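Local coordinates for protein (hdlp (histone deacetylase-like protein)) (Aquifex aeolicus, PDB 1C3P) that probably works as a zinc-dependent deacetylase of the histone deacetylase family, and is linked to acetoin breakdown, at residues 47-57 against 104-115; 60-69 against 133-144. All coordinates share one frame; numbering follows the deposited sequence.

Interaction 1 (47-57 against 104-115); sequences IKSRPATKEEL and SLATGSTVQAIE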
loop_
_atom_site.group_PDB
_atom_site.type_symbol
_atom_site.label_atom_id
_atom_site.label_comp_id
_atom_site.label_asym_id
_atom_site.label_seq_id
_atom_site.Cartn_x
_atom_site.Cartn_y
_atom_site.Cartn_z
ATOM N N ILE A 47 -8.109 -15.597 -6.555
ATOM C CA ILE A 47 -7.739 -15.546 -7.967
ATOM C C ILE A 47 -6.218 -15.600 -7.980
ATOM O O ILE A 47 -5.565 -14.801 -7.298
ATOM C CB ILE A 47 -8.226 -14.232 -8.648
ATOM C CG1 ILE A 47 -9.756 -14.237 -8.753
ATOM C CG2 ILE A 47 -7.614 -14.087 -10.044
ATOM C CD1 ILE A 47 -10.310 -15.307 -9.673
ATOM N N LYS A 48 -5.649 -16.535 -8.741
ATOM C CA LYS A 48 -4.194 -16.662 -8.801
ATOM C C LYS A 48 -3.592 -15.481 -9.561
ATOM O O LYS A 48 -4.010 -15.175 -10.668
ATOM C CB LYS A 48 -3.781 -17.965 -9.503
ATOM C CG LYS A 48 -2.273 -18.163 -9.594
ATOM C CD LYS A 48 -1.917 -19.465 -10.309
ATOM C CE LYS A 48 -0.411 -19.668 -10.370
ATOM N NZ LYS A 48 0.210 -19.736 -9.017
ATOM N N SER A 49 -2.598 -14.845 -8.961
ATOM C CA SER A 49 -1.914 -13.715 -9.575
ATOM C C SER A 49 -1.244 -14.101 -10.890
ATOM O O SER A 49 -0.709 -15.206 -11.031
ATOM C CB SER A 49 -0.816 -13.183 -8.650
ATOM O OG SER A 49 -1.301 -12.801 -7.359
ATOM N N ARG A 50 -1.272 -13.176 -11.844
ATOM C CA ARG A 50 -0.624 -13.370 -13.131
ATOM C C ARG A 50 0.359 -12.215 -13.328
ATOM O O ARG A 50 0.206 -11.141 -12.744
ATOM C CB ARG A 50 -1.637 -13.319 -14.287
ATOM C CG ARG A 50 -2.205 -11.913 -14.597
ATOM C CD ARG A 50 -3.079 -11.972 -15.837
ATOM N NE ARG A 50 -3.804 -10.736 -16.125
ATOM C CZ ARG A 50 -3.260 -9.580 -16.479
ATOM N NH1 ARG A 50 -1.942 -9.455 -16.604
ATOM N NH2 ARG A 50 -4.045 -8.540 -16.730
ATOM N N PRO A 51 1.412 -12.434 -14.120
ATOM C CA PRO A 51 2.368 -11.352 -14.362
ATOM C C PRO A 51 1.722 -10.247 -15.197
ATOM O O PRO A 51 0.821 -10.521 -15.997
ATOM C CB PRO A 51 3.467 -12.050 -15.169
ATOM C CG PRO A 51 3.369 -13.493 -14.697
ATOM C CD PRO A 51 1.869 -13.670 -14.771
ATOM N N ALA A 52 2.162 -9.003 -15.000
ATOM C CA ALA A 52 1.699 -7.892 -15.823
ATOM C C ALA A 52 2.361 -8.151 -17.187
ATOM O O ALA A 52 3.495 -8.630 -17.238
ATOM C CB ALA A 52 2.191 -6.566 -15.249
ATOM N N THR A 53 1.676 -7.845 -18.288
ATOM C CA THR A 53 2.285 -8.050 -19.601
ATOM C C THR A 53 3.182 -6.853 -19.878
ATOM O O THR A 53 3.067 -5.833 -19.212
ATOM C CB THR A 53 1.232 -8.142 -20.716
ATOM O OG1 THR A 53 0.525 -6.895 -20.812
ATOM C CG2 THR A 53 0.255 -9.277 -20.413
ATOM N N LYS A 54 4.078 -6.975 -20.853
ATOM C CA LYS A 54 4.969 -5.865 -21.187
ATOM C C LYS A 54 4.121 -4.640 -21.535
ATOM O O LYS A 54 4.438 -3.505 -21.161
ATOM C CB LYS A 54 5.845 -6.240 -22.387
ATOM C CG LYS A 54 6.866 -5.185 -22.775
ATOM C CD LYS A 54 7.938 -5.020 -21.720
ATOM C CE LYS A 54 8.908 -6.200 -21.698
ATOM N NZ LYS A 54 9.752 -6.265 -22.930
ATOM N N GLU A 55 3.034 -4.880 -22.249
ATOM C CA GLU A 55 2.148 -3.796 -22.660
ATOM C C GLU A 55 1.535 -3.093 -21.456
ATOM O O GLU A 55 1.460 -1.874 -21.431
ATOM C CB GLU A 55 1.059 -4.345 -23.584
ATOM C CG GLU A 55 0.074 -3.316 -24.091
ATOM C CD GLU A 55 -0.784 -3.848 -25.234
ATOM O OE1 GLU A 55 -1.708 -3.123 -25.670
ATOM O OE2 GLU A 55 -0.527 -4.982 -25.705
ATOM N N GLU A 56 1.103 -3.856 -20.459
ATOM C CA GLU A 56 0.535 -3.251 -19.265
ATOM C C GLU A 56 1.611 -2.451 -18.529
ATOM O O GLU A 56 1.352 -1.353 -18.030
ATOM C CB GLU A 56 -0.084 -4.335 -18.375
ATOM C CG GLU A 56 -1.247 -5.056 -19.081
ATOM C CD GLU A 56 -1.750 -6.245 -18.310
ATOM O OE1 GLU A 56 -0.920 -6.840 -17.582
ATOM O OE2 GLU A 56 -2.951 -6.599 -18.449
ATOM N N LEU A 57 2.829 -2.985 -18.472
ATOM C CA LEU A 57 3.911 -2.264 -17.808
ATOM C C LEU A 57 4.219 -0.946 -18.513
ATOM O O LEU A 57 4.489 0.069 -17.865
ATOM C CB LEU A 57 5.187 -3.107 -17.754
ATOM C CG LEU A 57 5.103 -4.343 -16.838
ATOM C CD1 LEU A 57 6.422 -5.125 -16.894
ATOM C CD2 LEU A 57 4.819 -3.885 -15.390
ATOM N N SER A 104 6.485 -7.794 -11.156
ATOM C CA SER A 104 5.521 -7.983 -12.247
ATOM C C SER A 104 4.279 -8.753 -11.794
ATOM O O SER A 104 3.170 -8.537 -12.281
ATOM C CB SER A 104 6.174 -8.736 -13.410
ATOM O OG SER A 104 7.088 -7.886 -14.066
ATOM N N LEU A 105 4.474 -9.662 -10.859
ATOM C CA LEU A 105 3.366 -10.455 -10.373
ATOM C C LEU A 105 2.420 -9.584 -9.529
ATOM O O LEU A 105 1.199 -9.691 -9.618
ATOM C CB LEU A 105 3.925 -11.625 -9.560
ATOM C CG LEU A 105 3.029 -12.831 -9.328
ATOM C CD1 LEU A 105 2.628 -13.442 -10.693
ATOM C CD2 LEU A 105 3.797 -13.857 -8.460
ATOM N N ALA A 106 2.994 -8.707 -8.722
ATOM C CA ALA A 106 2.198 -7.813 -7.879
ATOM C C ALA A 106 1.426 -6.828 -8.751
ATOM O O ALA A 106 0.288 -6.469 -8.449
ATOM C CB ALA A 106 3.128 -7.049 -6.898
ATOM N N THR A 107 2.050 -6.406 -9.844
ATOM C CA THR A 107 1.435 -5.435 -10.761
ATOM C C THR A 107 0.341 -6.078 -11.604
ATOM O O THR A 107 -0.716 -5.479 -11.827
ATOM C CB THR A 107 2.522 -4.793 -11.636
ATOM O OG1 THR A 107 3.455 -4.134 -10.762
ATOM C CG2 THR A 107 1.928 -3.788 -12.643
ATOM N N GLY A 108 0.582 -7.291 -12.082
ATOM C CA GLY A 108 -0.450 -7.957 -12.841
ATOM C C GLY A 108 -1.649 -8.147 -11.916
ATOM O O GLY A 108 -2.796 -8.084 -12.363
ATOM N N SER A 109 -1.390 -8.371 -10.625
ATOM C CA SER A 109 -2.465 -8.572 -9.645
ATOM C C SER A 109 -3.318 -7.310 -9.461
ATOM O O SER A 109 -4.511 -7.374 -9.110
ATOM C CB SER A 109 -1.872 -9.030 -8.306
ATOM O OG SER A 109 -1.235 -10.292 -8.442
ATOM N N THR A 110 -2.708 -6.152 -9.682
ATOM C CA THR A 110 -3.446 -4.903 -9.588
ATOM C C THR A 110 -4.330 -4.754 -10.809
ATOM O O THR A 110 -5.452 -4.273 -10.690
ATOM C CB THR A 110 -2.498 -3.710 -9.445
ATOM O OG1 THR A 110 -2.015 -3.687 -8.095
ATOM C CG2 THR A 110 -3.208 -2.388 -9.802
ATOM N N VAL A 111 -3.845 -5.182 -11.977
ATOM C CA VAL A 111 -4.680 -5.106 -13.159
ATOM C C VAL A 111 -5.849 -6.084 -12.959
ATOM O O VAL A 111 -6.999 -5.780 -13.292
ATOM C CB VAL A 111 -3.894 -5.458 -14.457
ATOM C CG1 VAL A 111 -4.853 -5.489 -15.637
ATOM C CG2 VAL A 111 -2.807 -4.415 -14.713
ATOM N N GLN A 112 -5.564 -7.255 -12.393
ATOM C CA GLN A 112 -6.620 -8.229 -12.131
ATOM C C GLN A 112 -7.639 -7.648 -11.162
ATOM O O GLN A 112 -8.838 -7.840 -11.324
ATOM C CB GLN A 112 -6.036 -9.521 -11.557
ATOM C CG GLN A 112 -5.092 -10.226 -12.510
ATOM C CD GLN A 112 -4.499 -11.469 -11.909
ATOM O OE1 GLN A 112 -5.046 -12.574 -12.047
ATOM N NE2 GLN A 112 -3.383 -11.301 -11.212
ATOM N N ALA A 113 -7.170 -6.954 -10.132
ATOM C CA ALA A 113 -8.104 -6.342 -9.189
ATOM C C ALA A 113 -9.003 -5.356 -9.933
ATOM O O ALA A 113 -10.206 -5.274 -9.687
ATOM C CB ALA A 113 -7.354 -5.618 -8.092
ATOM N N ILE A 114 -8.419 -4.587 -10.834
ATOM C CA ILE A 114 -9.233 -3.638 -11.579
ATOM C C ILE A 114 -10.204 -4.367 -12.502
ATOM O O ILE A 114 -11.378 -3.973 -12.620
ATOM C CB ILE A 114 -8.369 -2.676 -12.379
ATOM C CG1 ILE A 114 -7.549 -1.813 -11.401
ATOM C CG2 ILE A 114 -9.264 -1.775 -13.238
ATOM C CD1 ILE A 114 -6.392 -1.043 -12.083
ATOM N N GLU A 115 -9.730 -5.431 -13.147
ATOM C CA GLU A 115 -10.597 -6.223 -14.040
ATOM C C GLU A 115 -11.824 -6.718 -13.276
ATOM O O GLU A 115 -12.953 -6.641 -13.766
ATOM C CB GLU A 115 -9.848 -7.435 -14.616
ATOM C CG GLU A 115 -8.798 -7.097 -15.653
ATOM C CD GLU A 115 -7.936 -8.292 -16.039
ATOM O OE1 GLU A 115 -8.125 -9.400 -15.481
ATOM O OE2 GLU A 115 -7.050 -8.127 -16.899
HETATM O O HOH W 1 -6.503 -11.483 -15.812
#

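Interaction 2 (60-69 against 133-144); sequences FHTEDYINTL and AFKSRANGFCYI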
loop_
_atom_site.group_PDB
_atom_site.type_symbol
_atom_site.label_atom_id
_atom_site.label_comp_id
_atom_site.label_asym_id
_atom_site.label_seq_id
_atom_site.Cartn_x
_atom_site.Cartn_y
_atom_site.Cartn_z
ATOM N N PHE A 60 2.786 2.784 -18.132
ATOM C CA PHE A 60 3.421 3.804 -17.308
ATOM C C PHE A 60 4.947 3.880 -17.428
ATOM O O PHE A 60 5.508 4.950 -17.671
ATOM C CB PHE A 60 3.060 3.630 -15.826
ATOM C CG PHE A 60 3.742 4.632 -14.916
ATOM C CD1 PHE A 60 3.520 5.997 -15.070
ATOM C CD2 PHE A 60 4.615 4.208 -13.915
ATOM C CE1 PHE A 60 4.156 6.932 -14.245
ATOM C CE2 PHE A 60 5.258 5.132 -13.082
ATOM C CZ PHE A 60 5.023 6.504 -13.253
ATOM N N HIS A 61 5.624 2.755 -17.238
ATOM C CA HIS A 61 7.084 2.751 -17.294
ATOM C C HIS A 61 7.670 2.784 -18.690
ATOM O O HIS A 61 7.017 2.377 -19.651
ATOM C CB HIS A 61 7.623 1.536 -16.534
ATOM C CG HIS A 61 7.417 1.634 -15.060
ATOM N ND1 HIS A 61 6.412 0.963 -14.396
ATOM C CD2 HIS A 61 8.065 2.364 -14.124
ATOM C CE1 HIS A 61 6.454 1.275 -13.111
ATOM N NE2 HIS A 61 7.446 2.122 -12.922
ATOM N N THR A 62 8.898 3.299 -18.799
ATOM C CA THR A 62 9.569 3.368 -20.104
ATOM C C THR A 62 10.269 2.057 -20.412
ATOM O O THR A 62 10.686 1.325 -19.510
ATOM C CB THR A 62 10.591 4.519 -20.165
ATOM O OG1 THR A 62 11.555 4.383 -19.114
ATOM C CG2 THR A 62 9.882 5.844 -20.031
ATOM N N GLU A 63 10.389 1.753 -21.696
ATOM C CA GLU A 63 11.009 0.507 -22.116
ATOM C C GLU A 63 12.422 0.260 -21.653
ATOM O O GLU A 63 12.751 -0.860 -21.270
ATOM C CB GLU A 63 10.981 0.367 -23.635
ATOM C CG GLU A 63 9.720 -0.219 -24.194
ATOM C CD GLU A 63 9.929 -0.755 -25.598
ATOM O OE1 GLU A 63 10.774 -1.664 -25.761
ATOM O OE2 GLU A 63 9.253 -0.269 -26.532
ATOM N N ASP A 64 13.267 1.287 -21.713
ATOM C CA ASP A 64 14.662 1.131 -21.309
ATOM C C ASP A 64 14.756 0.729 -19.828
ATOM O O ASP A 64 15.594 -0.104 -19.454
ATOM C CB ASP A 64 15.453 2.426 -21.522
ATOM C CG ASP A 64 14.897 3.596 -20.718
ATOM O OD1 ASP A 64 15.635 4.582 -20.496
ATOM O OD2 ASP A 64 13.714 3.544 -20.319
ATOM N N TYR A 65 13.909 1.332 -18.995
ATOM C CA TYR A 65 13.890 1.026 -17.562
ATOM C C TYR A 65 13.409 -0.411 -17.332
ATOM O O TYR A 65 14.061 -1.165 -16.618
ATOM C CB TYR A 65 12.993 2.027 -16.790
ATOM C CG TYR A 65 12.828 1.679 -15.320
ATOM C CD1 TYR A 65 13.944 1.502 -14.490
ATOM C CD2 TYR A 65 11.556 1.496 -14.763
ATOM C CE1 TYR A 65 13.798 1.143 -13.141
ATOM C CE2 TYR A 65 11.399 1.136 -13.415
ATOM C CZ TYR A 65 12.516 0.956 -12.612
ATOM O OH TYR A 65 12.359 0.545 -11.301
ATOM N N ILE A 66 12.290 -0.785 -17.946
ATOM C CA ILE A 66 11.760 -2.135 -17.793
ATOM C C ILE A 66 12.781 -3.135 -18.296
ATOM O O ILE A 66 13.031 -4.127 -17.621
ATOM C CB ILE A 66 10.427 -2.324 -18.572
ATOM C CG1 ILE A 66 9.352 -1.437 -17.954
ATOM C CG2 ILE A 66 9.987 -3.796 -18.541
ATOM C CD1 ILE A 66 9.042 -1.814 -16.494
ATOM N N ASN A 67 13.384 -2.880 -19.464
ATOM C CA ASN A 67 14.369 -3.825 -19.996
ATOM C C ASN A 67 15.552 -3.984 -19.058
ATOM O O ASN A 67 16.121 -5.079 -18.949
ATOM C CB ASN A 67 14.875 -3.427 -21.389
ATOM C CG ASN A 67 13.822 -3.612 -22.476
ATOM O OD1 ASN A 67 12.859 -4.351 -22.307
ATOM N ND2 ASN A 67 14.018 -2.948 -23.601
ATOM N N THR A 68 15.908 -2.907 -18.365
ATOM C CA THR A 68 17.021 -2.961 -17.433
ATOM C C THR A 68 16.673 -3.842 -16.234
ATOM O O THR A 68 17.508 -4.607 -15.758
ATOM C CB THR A 68 17.420 -1.558 -16.945
ATOM O OG1 THR A 68 17.871 -0.781 -18.069
ATOM C CG2 THR A 68 18.548 -1.653 -15.940
ATOM N N LEU A 69 15.439 -3.750 -15.753
ATOM C CA LEU A 69 15.038 -4.587 -14.627
ATOM C C LEU A 69 15.097 -6.064 -15.027
ATOM O O LEU A 69 15.531 -6.919 -14.248
ATOM C CB LEU A 69 13.611 -4.250 -14.172
ATOM C CG LEU A 69 13.344 -2.870 -13.565
ATOM C CD1 LEU A 69 11.852 -2.683 -13.322
ATOM C CD2 LEU A 69 14.109 -2.735 -12.269
ATOM N N ALA A 133 7.907 3.762 -6.827
ATOM C CA ALA A 133 8.648 3.761 -8.096
ATOM C C ALA A 133 8.264 4.873 -9.071
ATOM O O ALA A 133 7.113 5.261 -9.136
ATOM C CB ALA A 133 8.520 2.406 -8.788
ATOM N N PHE A 134 9.259 5.381 -9.805
ATOM C CA PHE A 134 9.065 6.435 -10.796
ATOM C C PHE A 134 9.008 5.831 -12.188
ATOM O O PHE A 134 9.370 4.666 -12.387
ATOM C CB PHE A 134 10.206 7.466 -10.712
ATOM C CG PHE A 134 10.269 8.165 -9.396
ATOM C CD1 PHE A 134 11.317 7.931 -8.513
ATOM C CD2 PHE A 134 9.251 9.041 -9.021
ATOM C CE1 PHE A 134 11.352 8.567 -7.263
ATOM C CE2 PHE A 134 9.277 9.678 -7.776
ATOM C CZ PHE A 134 10.327 9.442 -6.901
ATOM N N LYS A 135 8.571 6.629 -13.161
ATOM C CA LYS A 135 8.436 6.141 -14.520
ATOM C C LYS A 135 9.652 5.394 -15.041
ATOM O O LYS A 135 9.530 4.339 -15.678
ATOM C CB LYS A 135 8.089 7.323 -15.448
ATOM C CG LYS A 135 8.022 6.984 -16.932
ATOM C CD LYS A 135 7.543 8.188 -17.775
ATOM C CE LYS A 135 6.027 8.414 -17.714
ATOM N NZ LYS A 135 5.197 7.419 -18.498
ATOM N N SER A 136 10.831 5.910 -14.723
ATOM C CA SER A 136 12.060 5.318 -15.211
ATOM C C SER A 136 13.106 5.141 -14.131
ATOM O O SER A 136 14.300 5.189 -14.424
ATOM C CB SER A 136 12.631 6.206 -16.327
ATOM O OG SER A 136 11.643 6.489 -17.300
ATOM N N ARG A 137 12.689 4.899 -12.888
ATOM C CA ARG A 137 13.660 4.745 -11.807
ATOM C C ARG A 137 13.100 4.060 -10.555
ATOM O O ARG A 137 11.969 4.323 -10.175
ATOM C CB ARG A 137 14.198 6.132 -11.428
ATOM C CG ARG A 137 14.930 6.202 -10.108
ATOM C CD ARG A 137 15.302 7.646 -9.796
ATOM N NE ARG A 137 16.428 8.109 -10.596
ATOM C CZ ARG A 137 17.700 7.988 -10.230
ATOM N NH1 ARG A 137 18.009 7.420 -9.072
ATOM N NH2 ARG A 137 18.665 8.429 -11.025
ATOM N N ALA A 138 13.905 3.210 -9.913
ATOM C CA ALA A 138 13.473 2.519 -8.695
ATOM C C ALA A 138 13.529 3.483 -7.506
ATOM O O ALA A 138 14.283 4.459 -7.523
ATOM C CB ALA A 138 14.381 1.278 -8.428
ATOM N N ASN A 139 12.735 3.225 -6.472
ATOM C CA ASN A 139 12.721 4.112 -5.332
ATOM C C ASN A 139 11.922 3.529 -4.174
ATOM O O ASN A 139 10.861 2.937 -4.383
ATOM C CB ASN A 139 12.119 5.465 -5.771
ATOM C CG ASN A 139 12.005 6.458 -4.637
ATOM O OD1 ASN A 139 13.004 6.837 -4.021
ATOM N ND2 ASN A 139 10.779 6.900 -4.358
ATOM N N GLY A 140 12.445 3.689 -2.959
ATOM C CA GLY A 140 11.749 3.210 -1.773
ATOM C C GLY A 140 11.364 1.742 -1.771
ATOM O O GLY A 140 10.257 1.392 -1.347
ATOM N N PHE A 141 12.274 0.885 -2.229
ATOM C CA PHE A 141 12.049 -0.562 -2.279
ATOM C C PHE A 141 11.140 -0.934 -3.434
ATOM O O PHE A 141 10.863 -2.105 -3.632
ATOM C CB PHE A 141 11.343 -1.096 -1.025
ATOM C CG PHE A 141 11.973 -0.710 0.283
ATOM C CD1 PHE A 141 11.254 -0.897 1.474
ATOM C CD2 PHE A 141 13.265 -0.200 0.354
ATOM C CE1 PHE A 141 11.809 -0.583 2.698
ATOM C CE2 PHE A 141 13.830 0.118 1.591
ATOM C CZ PHE A 141 13.098 -0.078 2.762
ATOM N N CYS A 142 10.647 0.052 -4.178
ATOM C CA CYS A 142 9.755 -0.242 -5.293
ATOM C C CYS A 142 10.435 -0.133 -6.660
ATOM O O CYS A 142 11.190 0.820 -6.910
ATOM C CB CYS A 142 8.554 0.712 -5.259
ATOM S SG CYS A 142 7.599 0.641 -3.729
ATOM N N TYR A 143 10.156 -1.106 -7.534
ATOM C CA TYR A 143 10.714 -1.123 -8.882
ATOM C C TYR A 143 9.647 -0.848 -9.936
ATOM O O TYR A 143 9.941 -0.269 -10.981
ATOM C CB TYR A 143 11.372 -2.464 -9.215
ATOM C CG TYR A 143 12.367 -2.938 -8.178
ATOM C CD1 TYR A 143 11.943 -3.633 -7.046
ATOM C CD2 TYR A 143 13.734 -2.695 -8.334
ATOM C CE1 TYR A 143 12.864 -4.088 -6.085
ATOM C CE2 TYR A 143 14.659 -3.138 -7.385
ATOM C CZ TYR A 143 14.213 -3.837 -6.266
ATOM O OH TYR A 143 15.118 -4.323 -5.345
ATOM N N ILE A 144 8.411 -1.268 -9.668
ATOM C CA ILE A 144 7.316 -1.040 -10.601
ATOM C C ILE A 144 6.187 -0.387 -9.809
ATOM O O ILE A 144 5.837 -0.857 -8.723
ATOM C CB ILE A 144 6.837 -2.363 -11.200
ATOM C CG1 ILE A 144 8.014 -3.048 -11.916
ATOM C CG2 ILE A 144 5.628 -2.133 -12.102
ATOM C CD1 ILE A 144 7.677 -4.378 -12.600
#

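Interaction 1 (47-57 against 104-115)
R50 meets E115 through NH2, 3.0 Å from E115 OE2, in a salt bridge: the oxygen lies in the guanidinium plane, while NH2 meets it from above the carboxylate plane (40° out). The same guanidinium grips E56 end-on, NH1 to OE1 and NH2 to OE2, each oxygen offering its syn lone pair; the NH1 bond is nearly straight (173°). With CG wedged between backbone N and carbonyl carbon (chi1 72°) and the chain extended to NE, R50 runs past Q112 in the opposite direction and sets NH2 3.3 Å from V111 CG1. Water 1 joins R50 NE to E115 OE1. Substituting a leucine for R50 would probably leave E56 and E115, their OE2 atoms 4.6 Å apart, as like charges without the cation between them. E56 and T53 form a capping box. A52 N donates to S104 O (2.9 Å), from the face opposite G108 N. R50 O lies 3.3 Å from G108 CA, where a side chain would clash. S49 OG lies 2.7 Å from S109 OG, which donates to L105 O, and Y12 OH bonds to both hydroxyls. Strand 46-48 pairs with strand 4-8 at the sheet edge, I7 packing on S49 and S109, while helix 146-156 meets T107.

Interaction 2 (60-69 against 133-144)
Y65 lays its ring against the backbone of 136-137: R137 N stands 3.7 Å above the ring plane, over its centre, with S136 C nearer the rim on that same face. L69 CG of its own helix covers the opposite face, so the phenol is held flat between the two. CG lies anti to the backbone N (chi1 174°), which aims the ring across the contact and brings OH to Y143 O, 2.6 Å away. This bond lies in the carbonyl plane, on a lone pair, and also at the edge of the ring.

The imidazole of H61 is placed differently. F134 O and K135 O approach its edge, whereas I144 crosses it at about a right angle, with CG2 3.6 Å from H61 CE1. F60 CD2 sits over the centre of one imidazole face, so neighbouring residues of 60-69 brace each other. The outer end of the F60 ring, CE2 and CZ, touches the K135 backbone. The K135 side chain bends at its last two torsions (chi3 -78°, chi4 -74°) and returns NZ to F60 O at 2.6 Å, within the carbonyl plane. Beside it, S136 OG donates to T62 OG1 (2.8 Å), which in turn donates a hydrogen bond to D64 OD2. L69 ends the row, its CD2 4.0 Å from Y143 CD2 and its CD1 beside I144 CG1.

Segment 133-144 has no regular helix or strand; its F134 side chain is about 12 Å from that of H170, a zinc ligand in another structure of this protein but metal-free here. Two links, Y65 to Y143 and K135 to F60, give the carbonyl oxygens of buried Y143 and F60 a donor. With the hydroxyl chain and L69's apolar packing, they probably fix this segment's course.

From the N terminus the segments come in the order 47-57, 60-69, 104-115 and 133-144, so the two contacts cross along the chain. Interaction 1 closes a loop of 46 residues, and interaction 2 opens inside it and closes a loop of 63 residues beyond the far end of helix 98-118. The short helix 54-57 and helix 63-75 follow each other, carrying the chain from the first contact to the second. With centres 16 Å apart the contacts touch: I144 CG2 lies 3.2 Å from T107 OG1 and 3.8 Å from L57 CD2. Together they tie edge strand 46-48 and both these helices to helix 98-118 and the loop before helix 146-156.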